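Local coordinates for putative exported protein (Bordetella parapertussis, PDB 3OCJ), which is of unknown function but carries a methyltransferase-like Rossmann domain, consistent with S-adenosylmethionine binding, and holds a palmitic acid in the crystal, at residues A[115-126]-A[187-196]; A[89-97]-A[249-257]. All coordinates share one frame; numbering follows the deposited sequence. Where two conformers were deposited one is given.

Contact 1: residues A[115-126]-A[187-196]; sequences HLRPGCVVASVP and GYDLLTSNGL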
loop_
_atom_site.group_PDB
_atom_site.type_symbol
_atom_site.label_atom_id
_atom_site.label_comp_id
_atom_site.label_asym_id
_atom_site.label_seq_id
_atom_site.Cartn_x
_atom_site.Cartn_y
_atom_site.Cartn_z
ATOM N N HIS A 115 1.479 16.227 12.690
ATOM C CA HIS A 115 2.695 15.991 13.463
ATOM C C HIS A 115 3.911 16.783 12.966
ATOM O O HIS A 115 4.914 16.870 13.662
ATOM C CB HIS A 115 3.007 14.487 13.518
ATOM C CG HIS A 115 2.010 13.707 14.311
ATOM N ND1 HIS A 115 2.175 13.438 15.654
ATOM C CD2 HIS A 115 0.825 13.157 13.962
ATOM C CE1 HIS A 115 1.137 12.752 16.095
ATOM N NE2 HIS A 115 0.293 12.583 15.092
ATOM N N LEU A 116 3.807 17.353 11.769
ATOM C CA LEU A 116 4.901 18.119 11.166
ATOM C C LEU A 116 5.226 19.349 12.016
ATOM O O LEU A 116 4.323 20.022 12.514
ATOM C CB LEU A 116 4.485 18.558 9.763
ATOM C CG LEU A 116 5.520 18.745 8.655
ATOM C CD1 LEU A 116 6.222 17.430 8.345
ATOM C CD2 LEU A 116 4.822 19.288 7.413
ATOM N N ARG A 117 6.515 19.639 12.189
ATOM C CA ARG A 117 6.974 20.864 12.847
ATOM C C ARG A 117 8.166 21.412 12.061
ATOM O O ARG A 117 8.829 20.665 11.342
ATOM C CB ARG A 117 7.427 20.585 14.284
ATOM C CG ARG A 117 6.357 20.059 15.230
ATOM C CD ARG A 117 5.299 21.100 15.520
ATOM N NE ARG A 117 4.373 20.629 16.549
ATOM C CZ ARG A 117 3.285 19.910 16.295
ATOM N NH1 ARG A 117 2.979 19.591 15.048
ATOM N NH2 ARG A 117 2.497 19.514 17.287
ATOM N N PRO A 118 8.469 22.709 12.221
ATOM C CA PRO A 118 9.639 23.266 11.532
ATOM C C PRO A 118 10.901 22.472 11.857
ATOM O O PRO A 118 11.100 22.086 13.009
ATOM C CB PRO A 118 9.744 24.688 12.106
ATOM C CG PRO A 118 8.346 25.022 12.546
ATOM C CD PRO A 118 7.748 23.720 13.016
ATOM N N GLY A 119 11.731 22.225 10.848
ATOM C CA GLY A 119 13.015 21.579 11.056
ATOM C C GLY A 119 12.975 20.082 11.309
ATOM O O GLY A 119 14.014 19.462 11.549
ATOM N N CYS A 120 11.799 19.474 11.252
ATOM C CA CYS A 120 11.732 18.049 11.540
ATOM C C CYS A 120 12.285 17.212 10.393
ATOM O O CYS A 120 12.314 17.641 9.237
ATOM C CB CYS A 120 10.316 17.610 11.918
ATOM S SG CYS A 120 9.135 17.574 10.567
ATOM N N VAL A 121 12.759 16.026 10.749
ATOM C CA VAL A 121 13.257 15.074 9.776
ATOM C C VAL A 121 12.201 13.985 9.617
ATOM O O VAL A 121 11.841 13.308 10.585
ATOM C CB VAL A 121 14.591 14.459 10.215
ATOM C CG1 VAL A 121 15.067 13.455 9.181
ATOM C CG2 VAL A 121 15.641 15.555 10.407
ATOM N N VAL A 122 11.672 13.849 8.406
ATOM C CA VAL A 122 10.601 12.895 8.145
ATOM C C VAL A 122 11.106 11.845 7.165
ATOM O O VAL A 122 11.617 12.173 6.090
ATOM C CB VAL A 122 9.380 13.590 7.519
ATOM C CG1 VAL A 122 8.219 12.616 7.391
ATOM C CG2 VAL A 122 8.976 14.798 8.352
ATOM N N ALA A 123 10.953 10.578 7.527
ATOM C CA ALA A 123 11.376 9.483 6.653
ATOM C C ALA A 123 10.179 8.699 6.140
ATOM O O ALA A 123 9.189 8.552 6.844
ATOM C CB ALA A 123 12.313 8.554 7.401
ATOM N N SER A 124 10.278 8.178 4.921
ATOM C CA SER A 124 9.291 7.249 4.401
ATOM C C SER A 124 10.004 5.960 3.998
ATOM O O SER A 124 11.008 6.008 3.280
ATOM C CB SER A 124 8.551 7.851 3.204
ATOM O OG SER A 124 7.595 6.934 2.684
ATOM N N VAL A 125 9.479 4.819 4.450
ATOM C CA VAL A 125 10.146 3.528 4.285
ATOM C C VAL A 125 9.075 2.452 4.130
ATOM O O VAL A 125 8.382 2.144 5.098
ATOM C CB VAL A 125 10.987 3.167 5.544
ATOM C CG1 VAL A 125 11.790 1.879 5.308
ATOM C CG2 VAL A 125 11.897 4.336 5.974
ATOM N N PRO A 126 8.908 1.877 2.922
ATOM C CA PRO A 126 9.584 2.184 1.658
ATOM C C PRO A 126 8.958 3.423 1.039
ATOM O O PRO A 126 7.725 3.558 1.034
ATOM C CB PRO A 126 9.275 0.953 0.808
ATOM C CG PRO A 126 7.910 0.524 1.279
ATOM C CD PRO A 126 7.848 0.861 2.749
ATOM N N GLY A 187 17.360 8.869 14.044
ATOM C CA GLY A 187 17.590 9.792 12.952
ATOM C C GLY A 187 16.373 10.593 12.530
ATOM O O GLY A 187 16.510 11.645 11.907
ATOM N N TYR A 188 15.177 10.111 12.863
ATOM C CA TYR A 188 13.963 10.721 12.319
ATOM C C TYR A 188 12.974 11.158 13.394
ATOM O O TYR A 188 12.784 10.471 14.400
ATOM C CB TYR A 188 13.245 9.757 11.357
ATOM C CG TYR A 188 14.171 8.979 10.453
ATOM C CD1 TYR A 188 15.121 9.630 9.674
ATOM C CD2 TYR A 188 14.079 7.594 10.366
ATOM C CE1 TYR A 188 15.972 8.917 8.848
ATOM C CE2 TYR A 188 14.923 6.875 9.540
ATOM C CZ TYR A 188 15.859 7.543 8.790
ATOM O OH TYR A 188 16.697 6.815 7.969
ATOM N N ASP A 189 12.303 12.278 13.149
ATOM C CA ASP A 189 11.230 12.720 14.033
ATOM C C ASP A 189 9.919 12.016 13.715
ATOM O O ASP A 189 9.083 11.783 14.596
ATOM C CB ASP A 189 11.047 14.226 13.897
ATOM C CG ASP A 189 12.260 14.983 14.357
ATOM O OD1 ASP A 189 12.505 15.009 15.583
ATOM O OD2 ASP A 189 12.979 15.525 13.497
ATOM N N LEU A 190 9.745 11.706 12.440
ATOM C CA LEU A 190 8.519 11.113 11.930
ATOM C C LEU A 190 8.900 10.065 10.901
ATOM O O LEU A 190 9.799 10.295 10.088
ATOM C CB LEU A 190 7.677 12.187 11.247
ATOM C CG LEU A 190 6.465 12.765 11.962
ATOM C CD1 LEU A 190 5.906 13.908 11.129
ATOM C CD2 LEU A 190 5.417 11.678 12.164
ATOM N N LEU A 191 8.240 8.914 10.928
ATOM C CA LEU A 191 8.501 7.872 9.934
ATOM C C LEU A 191 7.158 7.354 9.452
ATOM O O LEU A 191 6.277 7.050 10.259
ATOM C CB LEU A 191 9.346 6.734 10.531
ATOM C CG LEU A 191 9.864 5.680 9.534
ATOM C CD1 LEU A 191 11.170 5.022 9.991
ATOM C CD2 LEU A 191 8.815 4.609 9.224
ATOM N N THR A 192 6.984 7.296 8.140
ATOM C CA THR A 192 5.775 6.737 7.570
ATOM C C THR A 192 6.101 5.480 6.740
ATOM O O THR A 192 7.137 5.414 6.066
ATOM C CB THR A 192 5.017 7.798 6.750
ATOM O OG1 THR A 192 3.791 7.247 6.261
ATOM C CG2 THR A 192 5.874 8.301 5.598
ATOM N N SER A 193 5.219 4.488 6.817
ATOM C CA SER A 193 5.414 3.221 6.130
ATOM C C SER A 193 4.089 2.650 5.652
ATOM O O SER A 193 3.155 2.495 6.437
ATOM C CB SER A 193 6.093 2.209 7.059
ATOM O OG SER A 193 6.324 0.977 6.381
ATOM N N ASN A 194 4.027 2.330 4.365
ATOM C CA ASN A 194 2.866 1.647 3.805
ATOM C C ASN A 194 3.336 0.604 2.808
ATOM O O ASN A 194 4.232 0.864 2.016
ATOM C CB ASN A 194 1.947 2.661 3.114
ATOM C CG ASN A 194 0.734 2.012 2.467
ATOM O OD1 ASN A 194 0.609 1.974 1.236
ATOM N ND2 ASN A 194 -0.158 1.497 3.281
ATOM N N GLY A 195 2.729 -0.576 2.854
ATOM C CA GLY A 195 2.927 -1.585 1.824
ATOM C C GLY A 195 4.028 -2.605 2.041
ATOM O O GLY A 195 4.497 -3.239 1.082
ATOM N N LEU A 196 4.460 -2.796 3.282
ATOM C CA LEU A 196 5.431 -3.844 3.590
ATOM C C LEU A 196 4.825 -4.943 4.439
ATOM O O LEU A 196 4.882 -6.126 4.099
ATOM C CB LEU A 196 6.652 -3.289 4.325
ATOM C CG LEU A 196 7.719 -2.565 3.524
ATOM C CD1 LEU A 196 8.844 -2.147 4.462
ATOM C CD2 LEU A 196 8.236 -3.473 2.417
HETATM O O HOH W 1 5.827 4.138 2.875
#
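Asp189 and Val121 meet through three backbone atoms and the Asp189 carboxylate oxygen OD2. Val121 N donates almost straight to Asp189 OD2 (2.8 Å, 172° at the hydrogen), which receives it on its anti lone pair, while Val121 O accepts both Asp189 N and Leu190 N in its carbonyl plane. This forked acceptor marks the corner at Asp189. From there the pairing is regular: Ala123 N donates to Leu190 O (2.8 Å) and Thr192 N to Ala123 O (2.8 Å), the short-segment axes running nearly parallel. Further along, Ser193 OG, anti to the backbone N (chi1 -178°), donates a hydrogen bond to Val125 O at 2.7 Å.

Side chains divide between the two faces of the sheet. Ala123 CB sits 3.5 Å above the centre of the Tyr188 ring, a CH-pi contact 9° off the normal, and Val121 CG1 lies at the ring edge. On the other face, Ser124 CB meets Thr192 CG2 at 3.6 Å, and Leu190 CD1 rests on His115 CB.

Farther out, Tyr188 OH bonds Thr184 and Ser124 OG bonds Glu132. One water takes the N-H of Asn194 and donates to Pro126 O at 2.7 Å.

These are central parallel strands of a Rossmann-type methyltransferase fold; past Val125 the Ser193 hydroxyl and a water join the chains, not regular strand pairing, beside the cis peptide before Pro126.

Contact 2: residues A[89-97]-A[249-257]; sequences RVFYERLPA and DLQLQQLVF. With PLM (palmitic acid), chain D.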
loop_
_atom_site.group_PDB
_atom_site.type_symbol
_atom_site.label_atom_id
_atom_site.label_comp_id
_atom_site.label_asym_id
_atom_site.label_seq_id
_atom_site.Cartn_x
_atom_site.Cartn_y
_atom_site.Cartn_z
ATOM N N ARG A 89 -11.783 1.103 -15.298
ATOM C CA ARG A 89 -12.230 2.195 -14.428
ATOM C C ARG A 89 -13.023 1.677 -13.213
ATOM O O ARG A 89 -12.885 2.198 -12.105
ATOM C CB ARG A 89 -13.016 3.256 -15.208
ATOM C CG ARG A 89 -13.380 4.477 -14.341
ATOM C CD ARG A 89 -14.093 5.572 -15.155
ATOM N NE ARG A 89 -13.255 6.152 -16.204
ATOM C CZ ARG A 89 -12.341 7.096 -15.997
ATOM N NH1 ARG A 89 -12.123 7.539 -14.760
ATOM N NH2 ARG A 89 -11.622 7.570 -17.008
ATOM N N VAL A 90 -13.828 0.636 -13.410
ATOM C CA VAL A 90 -14.519 -0.000 -12.290
ATOM C C VAL A 90 -13.510 -0.532 -11.275
ATOM O O VAL A 90 -13.672 -0.357 -10.061
ATOM C CB VAL A 90 -15.443 -1.136 -12.753
ATOM C CG1 VAL A 90 -16.039 -1.854 -11.545
ATOM C CG2 VAL A 90 -16.553 -0.581 -13.636
ATOM N N PHE A 91 -12.451 -1.170 -11.761
ATOM C CA PHE A 91 -11.399 -1.656 -10.869
ATOM C C PHE A 91 -10.733 -0.514 -10.092
ATOM O O PHE A 91 -10.481 -0.628 -8.886
ATOM C CB PHE A 91 -10.336 -2.438 -11.647
ATOM C CG PHE A 91 -10.863 -3.667 -12.352
ATOM C CD1 PHE A 91 -11.955 -4.358 -11.856
ATOM C CD2 PHE A 91 -10.230 -4.148 -13.494
ATOM C CE1 PHE A 91 -12.428 -5.495 -12.497
ATOM C CE2 PHE A 91 -10.695 -5.282 -14.143
ATOM C CZ PHE A 91 -11.795 -5.956 -13.642
ATOM N N TYR A 92 -10.448 0.590 -10.777
ATOM C CA TYR A 92 -9.821 1.755 -10.153
ATOM C C TYR A 92 -10.734 2.485 -9.168
ATOM O O TYR A 92 -10.251 3.169 -8.273
ATOM C CB TYR A 92 -9.422 2.787 -11.210
ATOM C CG TYR A 92 -8.022 2.696 -11.788
ATOM C CD1 TYR A 92 -7.686 1.711 -12.706
ATOM C CD2 TYR A 92 -7.063 3.655 -11.474
ATOM C CE1 TYR A 92 -6.415 1.660 -13.261
ATOM C CE2 TYR A 92 -5.795 3.607 -12.020
ATOM C CZ TYR A 92 -5.479 2.610 -12.914
ATOM O OH TYR A 92 -4.212 2.564 -13.470
ATOM N N GLU A 93 -12.052 2.391 -9.361
ATOM C CA GLU A 93 -12.970 3.283 -8.648
ATOM C C GLU A 93 -13.982 2.617 -7.733
ATOM O O GLU A 93 -14.590 3.295 -6.893
ATOM C CB GLU A 93 -13.694 4.207 -9.639
ATOM C CG GLU A 93 -12.749 5.183 -10.308
ATOM C CD GLU A 93 -13.420 6.087 -11.319
ATOM O OE1 GLU A 93 -14.671 6.054 -11.448
ATOM O OE2 GLU A 93 -12.676 6.860 -11.961
ATOM N N ARG A 94 -14.187 1.319 -7.874
ATOM C CA ARG A 94 -15.261 0.669 -7.127
ATOM C C ARG A 94 -14.833 -0.453 -6.179
ATOM O O ARG A 94 -15.567 -0.788 -5.251
ATOM C CB ARG A 94 -16.353 0.185 -8.074
ATOM C CG ARG A 94 -16.979 1.321 -8.865
ATOM C CD ARG A 94 -18.023 0.821 -9.837
ATOM N NE ARG A 94 -19.151 0.192 -9.160
ATOM C CZ ARG A 94 -20.135 -0.439 -9.793
ATOM N NH1 ARG A 94 -20.124 -0.525 -11.117
ATOM N NH2 ARG A 94 -21.126 -0.986 -9.104
ATOM N N LEU A 95 -13.662 -1.044 -6.387
ATOM C CA LEU A 95 -13.261 -2.144 -5.518
ATOM C C LEU A 95 -13.113 -1.639 -4.087
ATOM O O LEU A 95 -12.449 -0.637 -3.851
ATOM C CB LEU A 95 -11.962 -2.780 -6.006
ATOM C CG LEU A 95 -12.022 -3.341 -7.429
ATOM C CD1 LEU A 95 -10.667 -3.939 -7.790
ATOM C CD2 LEU A 95 -13.125 -4.383 -7.570
ATOM N N PRO A 96 -13.745 -2.322 -3.132
ATOM C CA PRO A 96 -13.682 -1.829 -1.749
ATOM C C PRO A 96 -12.252 -1.590 -1.243
ATOM O O PRO A 96 -12.026 -0.568 -0.587
ATOM C CB PRO A 96 -14.373 -2.942 -0.959
ATOM C CG PRO A 96 -15.409 -3.458 -1.929
ATOM C CD PRO A 96 -14.684 -3.448 -3.266
ATOM N N ALA A 97 -11.309 -2.482 -1.537
ATOM C CA ALA A 97 -9.947 -2.289 -1.051
ATOM C C ALA A 97 -9.261 -1.070 -1.681
ATOM O O ALA A 97 -8.413 -0.422 -1.058
ATOM C CB ALA A 97 -9.119 -3.545 -1.277
ATOM N N ASP A 249 -19.856 -5.023 -5.508
ATOM C CA ASP A 249 -18.466 -4.631 -5.727
ATOM C C ASP A 249 -17.511 -5.493 -4.913
ATOM O O ASP A 249 -16.403 -5.780 -5.356
ATOM C CB ASP A 249 -18.245 -3.149 -5.448
ATOM C CG ASP A 249 -19.053 -2.256 -6.373
ATOM O OD1 ASP A 249 -19.414 -2.717 -7.482
ATOM O OD2 ASP A 249 -19.304 -1.094 -6.001
ATOM N N LEU A 250 -17.935 -5.914 -3.725
ATOM C CA LEU A 250 -17.127 -6.851 -2.952
ATOM C C LEU A 250 -17.029 -8.211 -3.658
ATOM O O LEU A 250 -15.949 -8.806 -3.729
ATOM C CB LEU A 250 -17.677 -7.020 -1.528
ATOM C CG LEU A 250 -16.877 -7.992 -0.666
ATOM C CD1 LEU A 250 -15.428 -7.533 -0.484
ATOM C CD2 LEU A 250 -17.558 -8.157 0.690
ATOM N N GLN A 251 -18.151 -8.710 -4.180
ATOM C CA GLN A 251 -18.130 -9.969 -4.921
ATOM C C GLN A 251 -17.173 -9.866 -6.102
ATOM O O GLN A 251 -16.384 -10.777 -6.359
ATOM C CB GLN A 251 -19.527 -10.338 -5.427
ATOM C CG GLN A 251 -20.497 -10.718 -4.325
ATOM C CD GLN A 251 -21.857 -11.124 -4.863
ATOM O OE1 GLN A 251 -22.425 -10.450 -5.724
ATOM N NE2 GLN A 251 -22.388 -12.230 -4.354
ATOM N N LEU A 252 -17.243 -8.746 -6.812
ATOM C CA LEU A 252 -16.333 -8.498 -7.928
ATOM C C LEU A 252 -14.870 -8.558 -7.467
ATOM O O LEU A 252 -14.047 -9.260 -8.058
ATOM C CB LEU A 252 -16.648 -7.155 -8.585
ATOM C CG LEU A 252 -15.699 -6.722 -9.709
ATOM C CD1 LEU A 252 -15.818 -7.645 -10.918
ATOM C CD2 LEU A 252 -15.941 -5.272 -10.119
ATOM N N GLN A 253 -14.550 -7.820 -6.409
ATOM C CA GLN A 253 -13.198 -7.830 -5.866
ATOM C C GLN A 253 -12.745 -9.233 -5.476
ATOM O O GLN A 253 -11.620 -9.636 -5.769
ATOM C CB GLN A 253 -13.115 -6.918 -4.653
ATOM C CG GLN A 253 -11.768 -6.984 -3.978
ATOM C CD GLN A 253 -11.694 -6.020 -2.835
ATOM O OE1 GLN A 253 -11.736 -4.808 -3.039
ATOM N NE2 GLN A 253 -11.571 -6.544 -1.623
ATOM N N GLN A 254 -13.624 -9.989 -4.833
ATOM C CA GLN A 254 -13.262 -11.325 -4.391
ATOM C C GLN A 254 -12.911 -12.241 -5.562
ATOM O O GLN A 254 -11.977 -13.035 -5.474
ATOM C CB GLN A 254 -14.386 -11.933 -3.558
ATOM C CG GLN A 254 -14.576 -11.212 -2.240
ATOM C CD GLN A 254 -15.818 -11.655 -1.510
ATOM O OE1 GLN A 254 -16.789 -12.098 -2.124
ATOM N NE2 GLN A 254 -15.796 -11.535 -0.189
ATOM N N LEU A 255 -13.665 -12.136 -6.651
ATOM C CA LEU A 255 -13.390 -12.951 -7.826
ATOM C C LEU A 255 -12.076 -12.509 -8.448
ATOM O O LEU A 255 -11.200 -13.332 -8.745
ATOM C CB LEU A 255 -14.530 -12.820 -8.836
ATOM C CG LEU A 255 -14.350 -13.633 -10.119
ATOM C CD1 LEU A 255 -14.257 -15.124 -9.811
ATOM C CD2 LEU A 255 -15.500 -13.347 -11.069
ATOM N N VAL A 256 -11.927 -11.203 -8.626
ATOM C CA VAL A 256 -10.728 -10.663 -9.250
ATOM C C VAL A 256 -9.471 -11.011 -8.449
ATOM O O VAL A 256 -8.462 -11.436 -9.024
ATOM C CB VAL A 256 -10.846 -9.146 -9.498
ATOM C CG1 VAL A 256 -9.526 -8.573 -10.006
ATOM C CG2 VAL A 256 -11.959 -8.869 -10.503
ATOM N N PHE A 257 -9.521 -10.844 -7.129
ATOM C CA PHE A 257 -8.356 -11.128 -6.293
ATOM C C PHE A 257 -8.119 -12.631 -6.128
ATOM O O PHE A 257 -7.035 -13.127 -6.411
ATOM C CB PHE A 257 -8.484 -10.486 -4.896
ATOM C CG PHE A 257 -8.353 -8.981 -4.867
ATOM C CD1 PHE A 257 -8.228 -8.226 -6.026
ATOM C CD2 PHE A 257 -8.360 -8.320 -3.642
ATOM C CE1 PHE A 257 -8.114 -6.830 -5.960
ATOM C CE2 PHE A 257 -8.248 -6.935 -3.571
ATOM C CZ PHE A 257 -8.127 -6.190 -4.726
HETATM C C1 PLM D . 0.072 -2.203 -1.541
HETATM O O1 PLM D . -0.046 -1.048 -1.082
HETATM O O2 PLM D . 1.186 -2.552 -1.985
HETATM C C2 PLM D . -1.090 -3.181 -1.584
HETATM C C3 PLM D . -2.440 -2.543 -1.258
HETATM C C4 PLM D . -3.536 -3.550 -1.608
HETATM C C5 PLM D . -4.921 -3.142 -1.122
HETATM C C6 PLM D . -5.444 -1.898 -1.833
HETATM C C7 PLM D . -5.118 -1.877 -3.321
HETATM C C8 PLM D . -5.832 -2.962 -4.120
HETATM C C9 PLM D . -5.447 -2.790 -5.585
HETATM C CA PLM D . -6.406 -3.484 -6.541
HETATM C CB PLM D . -6.324 -2.816 -7.909
HETATM C CC PLM D . -6.886 -3.697 -9.013
HETATM C CD PLM D . -6.742 -3.009 -10.363
HETATM C CE PLM D . -7.149 -3.971 -11.475
HETATM C CF PLM D . -6.598 -3.534 -12.823
HETATM C CG PLM D . -7.105 -2.164 -13.245
HETATM O O HOH W 2 -17.894 0.095 -4.151
HETATM O O HOH W 3 -20.835 1.242 -6.909
#
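Ala97 CB and the palmitic acid carbon CA lie at the edge of the Phe257 ring, near its plane, while Gln253 CG of its own helix lies 3.5 Å above one face, offset toward the rim. The setting is a tight junction between helices 86-94 and 96-115, packed against helix 247-261. Phe91 presents its edge to Leu252 CD2, and its CB touches palmitic acid CE at 3.5 Å. Arg94 and Asp249 also meet as flat groups: OD1 lies over one face of the guanidinium, the two planes 82° apart.

Leu95 is the N-cap of helix 96-115; the short axes of 89-94 and 249-257 approach to 11.1 Å. Leu252 CD2 fills the angle, 3.7 Å from Val90 CG1 and 3.9 Å from Leu95 CD2, with Leu47 of helix 41-53 behind it. Together Phe91, Tyr92, Leu95, Ala97 and Phe257 line the alkyl chain, forming part of a wall of the lipid site.

At the outer end, the Arg94 NH2 to Asp249 OD1 salt bridge (2.9 Å) is backed by two waters that donate to Asp249 OD2, one of them also donating to Arg94 O. This approach over the face relies more on charge than on straight N-H bonds, and the NE to OD2 hydrogen bond is weak.

Inside, Gln253 runs extended, CG anti to the backbone N (chi1 175°), and slides past Pro96 to the first turn of helix 96-115, where Ala97 N donates to Gln253 OE1 at 2.8 Å and 173°, in the carbonyl plane and on a lone pair.

How the contacts relate
Helix 96-115 joins the two contacts: it starts at Pro96 and Ala97 in contact 2 and runs to His115, at the start of contact 1. Their centres are 31 Å apart, on opposite sides of the chain's centre, and their nearest atoms about 10 Å, so they do not touch. The same helix lies against the sheet of contact 1, where Phe108 and Leu112 meet Thr192. Palmitic acid is the shared neighbour: its alkyl chain runs along contact 2, and the side chain of Asn194 in contact 1 comes within about 4 Å of it. Contact 1 thus belongs to the Rossmann-type core, contact 2 to the helical wall around the lipid.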